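Local structure of inositol-1-monophosphatase (Nostoc sp., 5ZHH) at residues A17-Y25 against A45-V53; V145-L156 against N249-A259. The protein probably hydrolyses inositol monophosphates to free inositol and phosphate. All coordinates share one frame; numbering follows the deposited sequence.

Overall arrangement
Interaction 1 and interaction 2 lie on opposite sides of the chain's centre, their own centres 36 Å apart and their nearest atoms about 23 Å apart, so neither touches the other. They follow in series along the chain. Interaction 1 pairs helix 3-25 with helix 44-61 beside the eight-stranded sheet, against strands 82-90 and 103-110. Interaction 2 comes later, where the loop between strands 141-142 and 156-158 meets the start of helix 253-261 at the five-stranded sheet. Each contact thus lies against a different sheet of the one family fold: the first joins two helices of the N-terminal half, the second joins parts distant in sequence in the C-terminal half.

Interaction 1: A17-Y25 against A45-V53; sequences AAGAVLQGY and AADKASEAV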
loop_
_atom_site.group_PDB
_atom_site.type_symbol
_atom_site.label_atom_id
_atom_site.label_comp_id
_atom_site.label_asym_id
_atom_site.label_seq_id
_atom_site.Cartn_x
_atom_site.Cartn_y
_atom_site.Cartn_z
ATOM N N ALA A 17 -12.118 4.060 11.573
ATOM C CA ALA A 17 -13.117 4.955 11.005
ATOM C C ALA A 17 -12.639 6.397 11.063
ATOM O O ALA A 17 -12.768 7.146 10.083
ATOM C CB ALA A 17 -14.445 4.794 11.743
ATOM N N ALA A 18 -12.077 6.799 12.203
ATOM C CA ALA A 18 -11.562 8.155 12.347
ATOM C C ALA A 18 -10.350 8.385 11.456
ATOM O O ALA A 18 -10.199 9.467 10.878
ATOM C CB ALA A 18 -11.212 8.429 13.806
ATOM N N GLY A 19 -9.475 7.386 11.338
ATOM C CA GLY A 19 -8.324 7.527 10.458
ATOM C C GLY A 19 -8.715 7.781 9.014
ATOM O O GLY A 19 -8.067 8.561 8.310
ATOM N N ALA A 20 -9.788 7.131 8.554
ATOM C CA ALA A 20 -10.260 7.350 7.192
ATOM C C ALA A 20 -10.740 8.784 6.999
ATOM O O ALA A 20 -10.542 9.377 5.932
ATOM C CB ALA A 20 -11.369 6.350 6.862
ATOM N N VAL A 21 -11.383 9.357 8.019
ATOM C CA VAL A 21 -11.784 10.759 7.948
ATOM C C VAL A 21 -10.561 11.665 7.834
ATOM O O VAL A 21 -10.536 12.595 7.018
ATOM C CB VAL A 21 -12.659 11.122 9.161
ATOM C CG1 VAL A 21 -12.820 12.622 9.265
ATOM C CG2 VAL A 21 -14.028 10.445 9.029
ATOM N N LEU A 22 -9.530 11.413 8.649
ATOM C CA LEU A 22 -8.319 12.226 8.572
ATOM C C LEU A 22 -7.658 12.107 7.203
ATOM O O LEU A 22 -7.146 13.098 6.666
ATOM C CB LEU A 22 -7.332 11.827 9.675
ATOM C CG LEU A 22 -7.714 12.107 11.131
ATOM C CD1 LEU A 22 -6.584 11.701 12.064
ATOM C CD2 LEU A 22 -8.048 13.575 11.320
ATOM N N GLN A 23 -7.642 10.899 6.628
ATOM C CA GLN A 23 -7.076 10.731 5.290
ATOM C C GLN A 23 -7.887 11.467 4.232
ATOM O O GLN A 23 -7.334 11.891 3.212
ATOM C CB GLN A 23 -6.914 9.253 4.936
ATOM C CG GLN A 23 -5.660 8.675 5.562
ATOM C CD GLN A 23 -4.400 9.451 5.152
ATOM O OE1 GLN A 23 -3.748 10.082 5.990
ATOM N NE2 GLN A 23 -4.060 9.410 3.867
ATOM N N GLY A 24 -9.210 11.531 4.392
ATOM C CA GLY A 24 -10.011 12.302 3.456
ATOM C C GLY A 24 -9.660 13.779 3.455
ATOM O O GLY A 24 -9.557 14.402 2.397
ATOM N N TYR A 25 -9.487 14.358 4.646
ATOM C CA TYR A 25 -9.163 15.779 4.772
ATOM C C TYR A 25 -7.741 16.127 4.342
ATOM O O TYR A 25 -7.485 17.269 3.941
ATOM C CB TYR A 25 -9.350 16.227 6.220
ATOM C CG TYR A 25 -10.761 16.609 6.596
ATOM C CD1 TYR A 25 -11.208 17.911 6.420
ATOM C CD2 TYR A 25 -11.637 15.683 7.151
ATOM C CE1 TYR A 25 -12.490 18.278 6.762
ATOM C CE2 TYR A 25 -12.926 16.043 7.497
ATOM C CZ TYR A 25 -13.345 17.341 7.299
ATOM O OH TYR A 25 -14.626 17.700 7.645
ATOM N N ALA A 45 -11.405 21.469 11.108
ATOM C CA ALA A 45 -12.524 20.587 10.801
ATOM C C ALA A 45 -12.103 19.124 10.856
ATOM O O ALA A 45 -12.836 18.287 11.394
ATOM C CB ALA A 45 -13.109 20.934 9.431
ATOM N N ALA A 46 -10.927 18.797 10.314
ATOM C CA ALA A 46 -10.469 17.409 10.304
ATOM C C ALA A 46 -10.366 16.857 11.719
ATOM O O ALA A 46 -10.844 15.753 12.009
ATOM C CB ALA A 46 -9.120 17.308 9.596
ATOM N N ASP A 47 -9.750 17.630 12.614
ATOM C CA ASP A 47 -9.640 17.239 14.014
ATOM C C ASP A 47 -11.015 17.067 14.655
ATOM O O ASP A 47 -11.248 16.121 15.419
ATOM C CB ASP A 47 -8.813 18.293 14.750
ATOM C CG ASP A 47 -8.913 18.175 16.252
ATOM O OD1 ASP A 47 -9.900 18.713 16.828
ATOM O OD2 ASP A 47 -8.028 17.526 16.859
ATOM N N LYS A 48 -11.933 17.986 14.373
ATOM C CA LYS A 48 -13.271 17.896 14.938
ATOM C C LYS A 48 -14.071 16.764 14.295
ATOM O O LYS A 48 -14.827 16.070 14.980
ATOM C CB LYS A 48 -13.978 19.241 14.779
ATOM C CG LYS A 48 -15.419 19.248 15.237
ATOM C CD LYS A 48 -15.925 20.662 15.458
ATOM C CE LYS A 48 -16.686 20.759 16.771
ATOM N NZ LYS A 48 -15.826 20.337 17.921
ATOM N N ALA A 49 -13.903 16.549 12.989
ATOM C CA ALA A 49 -14.626 15.472 12.320
ATOM C C ALA A 49 -14.162 14.110 12.820
ATOM O O ALA A 49 -14.966 13.179 12.953
ATOM C CB ALA A 49 -14.449 15.579 10.806
ATOM N N SER A 50 -12.865 13.974 13.096
ATOM C CA SER A 50 -12.351 12.722 13.639
ATOM C C SER A 50 -12.936 12.447 15.017
ATOM O O SER A 50 -13.378 11.327 15.300
ATOM C CB SER A 50 -10.824 12.776 13.704
ATOM O OG SER A 50 -10.295 11.661 14.407
ATOM N N GLU A 51 -12.980 13.469 15.873
ATOM C CA GLU A 51 -13.510 13.299 17.225
ATOM C C GLU A 51 -14.976 12.877 17.205
ATOM O O GLU A 51 -15.385 12.005 17.980
ATOM C CB GLU A 51 -13.342 14.596 18.019
ATOM C CG GLU A 51 -13.869 14.519 19.445
ATOM C CD GLU A 51 -13.540 15.754 20.268
ATOM O OE1 GLU A 51 -14.414 16.636 20.391
ATOM O OE2 GLU A 51 -12.413 15.843 20.793
ATOM N N ALA A 52 -15.785 13.497 16.340
ATOM C CA ALA A 52 -17.198 13.134 16.261
ATOM C C ALA A 52 -17.373 11.664 15.899
ATOM O O ALA A 52 -18.236 10.978 16.458
ATOM C CB ALA A 52 -17.919 14.024 15.247
ATOM N N VAL A 53 -16.556 11.163 14.968
ATOM C CA VAL A 53 -16.618 9.754 14.586
ATOM C C VAL A 53 -16.246 8.859 15.765
ATOM O O VAL A 53 -16.913 7.852 16.034
ATOM C CB VAL A 53 -15.717 9.490 13.366
ATOM C CG1 VAL A 53 -15.488 8.003 13.178
ATOM C CG2 VAL A 53 -16.341 10.086 12.124
#
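Ala17 sets its CB against CG1 of Val53, 3.7 Å away, where segment 17-25 begins and segment 45-53 ends. One residue on, the backbones come nearest, with the CA atoms of Ala18 and Ser50 4.8 Å apart, a closeness that such small side chains allow. Ala18 CB rests 3.4 Å from Ser50 OG, a buried hydroxyl whose hydrogen bond goes to the carbonyl O of Pro88 on strand 82-90. Val21 points into the middle of the interface. With CG1 anti to the backbone N (chi1 167°), it brings that methyl 3.7 Å from Ala49 CB, while its CG2 lies 3.9 Å from Val53 CG2; the two valines pass alongside each other in opposite directions. Leu22 starts at the flank of its helix, but its end swings across, so that CD2 reaches Ser50 CB at 3.7 Å and also lies against the carbonyl O of Ala46. The same leucine packs on Leu89 and Val104, tying the pair of helices to the sheet. Tyr25 closes the contact by laying one ring face over the second helix. Ala46 CA stands 3.7 Å from the centroid of the Tyr25 ring and 10° off its normal, a CH-pi contact, while CE1 meets the methyl of Ala45 and CE2 that of Ala49. Tyr95 of helix 92-97 also touches both Tyr25 and Ala46. The segment axes approach to 8.5 Å at 160°, almost antiparallel, across a largely apolar, alanine-rich interface. Such a helix pair, packed on strands 82-90 and 103-110 of the larger sheet, is consistent with an outer helical layer of the alpha-beta-alpha-beta-alpha sandwich known for inositol monophosphatases.

Interaction 2: V145-L156 against N249-A259; sequences VSDTSELSKSLL and NGSIHDNLSRA
Asn249 CB lies 3.7 Å from Val145 CB, the two side chains crossing at a slant, and the rest of the asparagine runs on toward Ser146 and Thr148. Its CG is turned between the backbone N and the carbonyl carbon (chi1 64°), which carries the amide in among these two residues. ND2 spends its protons on two acceptors. One is Ser146 OG, 2.9 Å from Asn249 ND2 and in the amide plane, with an N-H...O angle of 159°. The other is Thr148 O, also 2.9 Å from Asn249 ND2; it is approached on a lone pair in its carbonyl plane, although it is tilted from the amide plane and the bond is more bent, at 147°. Asn249 OD1 turns back to its own segment and accepts a hydrogen bond from Ile252 N at 3.0 Å, an Asx motif just before helix 253-261. With both amide atoms engaged, the group's rotation is fixed. With an alanine here, Ser146 OG and Thr148 O would probably lose the donor they share and Ile252 N its acceptor, leaving the turn freer to shift against the loop. The hydroxyls of Ser146 and Thr148 both bond to Asp204, a second shell behind the amide, and a water joins Ser146 O, Asn249 O and Ser251 OG. Beyond this polar patch, Ile252 packs CG2 3.3 Å from Thr148 O and CD1 3.8 Å from Leu156 CD2. Leu156 and Leu256 meet tip to tip, their CD1 atoms 3.9 Å apart, and Leu151 CD2 reaches Ala259 CB. Leu156 begins strand 156-158 of the five-stranded sheet, and Leu178 of helix 172-181 packs on Leu156, Leu256 and Ala259, so the start of helix 253-261 packs against the loop, strand 245-248 and helix 172-181.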
loop_
_atom_site.group_PDB
_atom_site.type_symbol
_atom_site.label_atom_id
_atom_site.label_comp_id
_atom_site.label_asym_id
_atom_site.label_seq_id
_atom_site.Cartn_x
_atom_site.Cartn_y
_atom_site.Cartn_z
ATOM N N VAL A 145 9.450 -4.923 22.173
ATOM C CA VAL A 145 10.494 -3.922 22.406
ATOM C C VAL A 145 11.854 -4.469 21.975
ATOM O O VAL A 145 12.053 -5.680 21.805
ATOM C CB VAL A 145 10.525 -3.467 23.876
ATOM C CG1 VAL A 145 9.209 -2.808 24.281
ATOM C CG2 VAL A 145 10.863 -4.632 24.792
ATOM N N SER A 146 12.810 -3.550 21.825
ATOM C CA SER A 146 14.171 -3.888 21.446
ATOM C C SER A 146 14.929 -4.522 22.613
ATOM O O SER A 146 14.493 -4.505 23.768
ATOM C CB SER A 146 14.908 -2.639 20.973
ATOM O OG SER A 146 15.116 -1.762 22.067
ATOM N N ASP A 147 16.109 -5.055 22.303
ATOM C CA ASP A 147 16.979 -5.677 23.290
ATOM C C ASP A 147 18.092 -4.759 23.735
ATOM O O ASP A 147 18.906 -5.158 24.572
ATOM C CB ASP A 147 17.575 -6.983 22.755
ATOM C CG ASP A 147 16.550 -8.090 22.607
ATOM O OD1 ASP A 147 15.681 -8.216 23.495
ATOM O OD2 ASP A 147 16.620 -8.850 21.602
ATOM N N THR A 148 18.145 -3.542 23.194
ATOM C CA THR A 148 19.230 -2.619 23.494
ATOM C C THR A 148 19.380 -2.434 24.999
ATOM O O THR A 148 18.416 -2.110 25.701
ATOM C CB THR A 148 18.967 -1.267 22.829
ATOM O OG1 THR A 148 18.661 -1.470 21.443
ATOM C CG2 THR A 148 20.190 -0.366 22.958
ATOM N N SER A 149 20.602 -2.640 25.488
ATOM C CA SER A 149 20.895 -2.556 26.907
ATOM C C SER A 149 21.858 -1.439 27.281
ATOM O O SER A 149 21.939 -1.099 28.466
ATOM C CB SER A 149 21.451 -3.899 27.418
ATOM O OG SER A 149 22.603 -4.305 26.696
ATOM N N GLU A 150 22.610 -0.886 26.330
ATOM C CA GLU A 150 23.568 0.180 26.595
ATOM C C GLU A 150 23.023 1.502 26.072
ATOM O O GLU A 150 22.565 1.580 24.925
ATOM C CB GLU A 150 24.914 -0.120 25.939
ATOM C CG GLU A 150 25.556 -1.403 26.411
ATOM C CD GLU A 150 26.805 -1.733 25.624
ATOM O OE1 GLU A 150 27.643 -0.826 25.436
ATOM O OE2 GLU A 150 26.930 -2.886 25.159
ATOM N N LEU A 151 23.113 2.545 26.897
ATOM C CA LEU A 151 22.647 3.861 26.477
ATOM C C LEU A 151 23.428 4.363 25.267
ATOM O O LEU A 151 22.848 4.948 24.346
ATOM C CB LEU A 151 22.749 4.841 27.647
ATOM C CG LEU A 151 21.814 6.047 27.700
ATOM C CD1 LEU A 151 20.372 5.650 27.435
ATOM C CD2 LEU A 151 21.938 6.721 29.068
ATOM N N SER A 152 24.744 4.117 25.237
ATOM C CA SER A 152 25.567 4.541 24.103
ATOM C C SER A 152 25.157 3.889 22.787
ATOM O O SER A 152 25.523 4.390 21.718
ATOM C CB SER A 152 27.042 4.244 24.378
ATOM O OG SER A 152 27.284 2.847 24.401
ATOM N N LYS A 153 24.414 2.787 22.826
ATOM C CA LYS A 153 23.981 2.118 21.606
ATOM C C LYS A 153 22.504 2.345 21.323
ATOM O O LYS A 153 21.936 1.681 20.447
ATOM C CB LYS A 153 24.292 0.621 21.671
ATOM C CG LYS A 153 25.779 0.322 21.803
ATOM C CD LYS A 153 26.030 -1.142 22.122
ATOM C CE LYS A 153 27.516 -1.410 22.273
ATOM N NZ LYS A 153 28.273 -0.948 21.080
ATOM N N SER A 154 21.870 3.255 22.049
ATOM C CA SER A 154 20.432 3.435 21.995
ATOM C C SER A 154 20.055 4.555 21.038
ATOM O O SER A 154 20.844 5.453 20.745
ATOM C CB SER A 154 19.879 3.749 23.390
ATOM O OG SER A 154 20.057 2.658 24.278
ATOM N N LEU A 155 18.823 4.472 20.544
ATOM C CA LEU A 155 18.184 5.536 19.784
ATOM C C LEU A 155 16.958 5.954 20.577
ATOM O O LEU A 155 16.127 5.107 20.924
ATOM C CB LEU A 155 17.783 5.067 18.381
ATOM C CG LEU A 155 17.177 6.130 17.456
ATOM C CD1 LEU A 155 18.186 7.224 17.130
ATOM C CD2 LEU A 155 16.635 5.498 16.175
ATOM N N LEU A 156 16.857 7.240 20.882
ATOM C CA LEU A 156 15.780 7.752 21.714
ATOM C C LEU A 156 14.937 8.750 20.931
ATOM O O LEU A 156 15.248 9.110 19.794
ATOM C CB LEU A 156 16.339 8.414 22.981
ATOM C CG LEU A 156 17.319 7.586 23.816
ATOM C CD1 LEU A 156 17.761 8.412 25.031
ATOM C CD2 LEU A 156 16.730 6.262 24.247
ATOM N N ASN A 249 12.295 0.308 26.503
ATOM C CA ASN A 249 12.274 -1.139 26.317
ATOM C C ASN A 249 12.472 -1.907 27.616
ATOM O O ASN A 249 12.397 -3.136 27.589
ATOM C CB ASN A 249 13.345 -1.575 25.304
ATOM C CG ASN A 249 14.777 -1.284 25.768
ATOM O OD1 ASN A 249 15.019 -0.884 26.909
ATOM N ND2 ASN A 249 15.739 -1.498 24.867
ATOM N N GLY A 250 12.732 -1.238 28.737
ATOM C CA GLY A 250 12.913 -1.957 29.984
ATOM C C GLY A 250 14.366 -2.238 30.313
ATOM O O GLY A 250 14.744 -2.263 31.489
ATOM N N SER A 251 15.176 -2.514 29.288
ATOM C CA SER A 251 16.587 -2.820 29.512
ATOM C C SER A 251 17.439 -1.572 29.724
ATOM O O SER A 251 18.400 -1.620 30.499
ATOM C CB SER A 251 17.134 -3.654 28.352
ATOM O OG SER A 251 16.332 -4.809 28.156
ATOM N N ILE A 252 17.126 -0.452 29.066
ATOM C CA ILE A 252 17.864 0.788 29.316
ATOM C C ILE A 252 17.133 1.689 30.307
ATOM O O ILE A 252 17.539 2.836 30.506
ATOM C CB ILE A 252 18.181 1.572 28.025
ATOM C CG1 ILE A 252 16.895 1.991 27.303
ATOM C CG2 ILE A 252 19.136 0.801 27.121
ATOM C CD1 ILE A 252 17.121 3.127 26.313
ATOM N N HIS A 253 16.055 1.204 30.922
ATOM C CA HIS A 253 15.220 2.081 31.738
ATOM C C HIS A 253 16.018 2.712 32.874
ATOM O O HIS A 253 15.955 3.927 33.089
ATOM C CB HIS A 253 14.027 1.309 32.302
ATOM C CG HIS A 253 12.874 2.192 32.655
ATOM N ND1 HIS A 253 11.894 2.531 31.745
ATOM C CD2 HIS A 253 12.582 2.865 33.794
ATOM C CE1 HIS A 253 11.027 3.347 32.321
ATOM N NE2 HIS A 253 11.426 3.572 33.562
ATOM N N ASP A 254 16.773 1.898 33.618
ATOM C CA ASP A 254 17.539 2.435 34.738
ATOM C C ASP A 254 18.630 3.381 34.262
ATOM O O ASP A 254 18.936 4.370 34.938
ATOM C CB ASP A 254 18.135 1.294 35.567
ATOM C CG ASP A 254 19.034 0.377 34.749
ATOM O OD1 ASP A 254 18.856 0.309 33.510
ATOM O OD2 ASP A 254 19.914 -0.286 35.348
ATOM N N ASN A 255 19.245 3.084 33.114
ATOM C CA ASN A 255 20.311 3.937 32.601
ATOM C C ASN A 255 19.758 5.282 32.152
ATOM O O ASN A 255 20.341 6.332 32.440
ATOM C CB ASN A 255 21.023 3.249 31.438
ATOM C CG ASN A 255 21.627 1.906 31.823
ATOM O OD1 ASN A 255 21.428 0.915 31.123
ATOM N ND2 ASN A 255 22.369 1.869 32.921
ATOM N N LEU A 256 18.629 5.269 31.445
ATOM C CA LEU A 256 18.032 6.524 31.005
ATOM C C LEU A 256 17.508 7.325 32.191
ATOM O O LEU A 256 17.642 8.554 32.227
ATOM C CB LEU A 256 16.922 6.239 29.990
ATOM C CG LEU A 256 16.216 7.427 29.334
ATOM C CD1 LEU A 256 17.210 8.472 28.861
ATOM C CD2 LEU A 256 15.371 6.923 28.162
ATOM N N SER A 257 16.917 6.648 33.178
ATOM C CA SER A 257 16.451 7.356 34.366
ATOM C C SER A 257 17.613 8.052 35.075
ATOM O O SER A 257 17.498 9.219 35.471
ATOM C CB SER A 257 15.738 6.377 35.303
ATOM O OG SER A 257 15.337 7.013 36.503
ATOM N N ARG A 258 18.749 7.362 35.213
ATOM C CA ARG A 258 19.926 7.972 35.831
ATOM C C ARG A 258 20.368 9.217 35.065
ATOM O O ARG A 258 20.655 10.260 35.663
ATOM C CB ARG A 258 21.076 6.961 35.914
ATOM C CG ARG A 258 22.381 7.621 36.401
ATOM C CD ARG A 258 23.551 6.650 36.528
ATOM N NE ARG A 258 24.176 6.294 35.256
ATOM C CZ ARG A 258 25.169 6.978 34.695
ATOM N NH1 ARG A 258 25.640 8.077 35.273
ATOM N NH2 ARG A 258 25.677 6.568 33.534
ATOM N N ALA A 259 20.426 9.125 33.734
ATOM C CA ALA A 259 20.809 10.285 32.931
ATOM C C ALA A 259 19.850 11.449 33.154
ATOM O O ALA A 259 20.279 12.604 33.267
ATOM C CB ALA A 259 20.869 9.907 31.454
HETATM O O HOH W 1 14.346 -5.022 26.504
HETATM O O HOH W 2 21.353 -2.433 30.786
#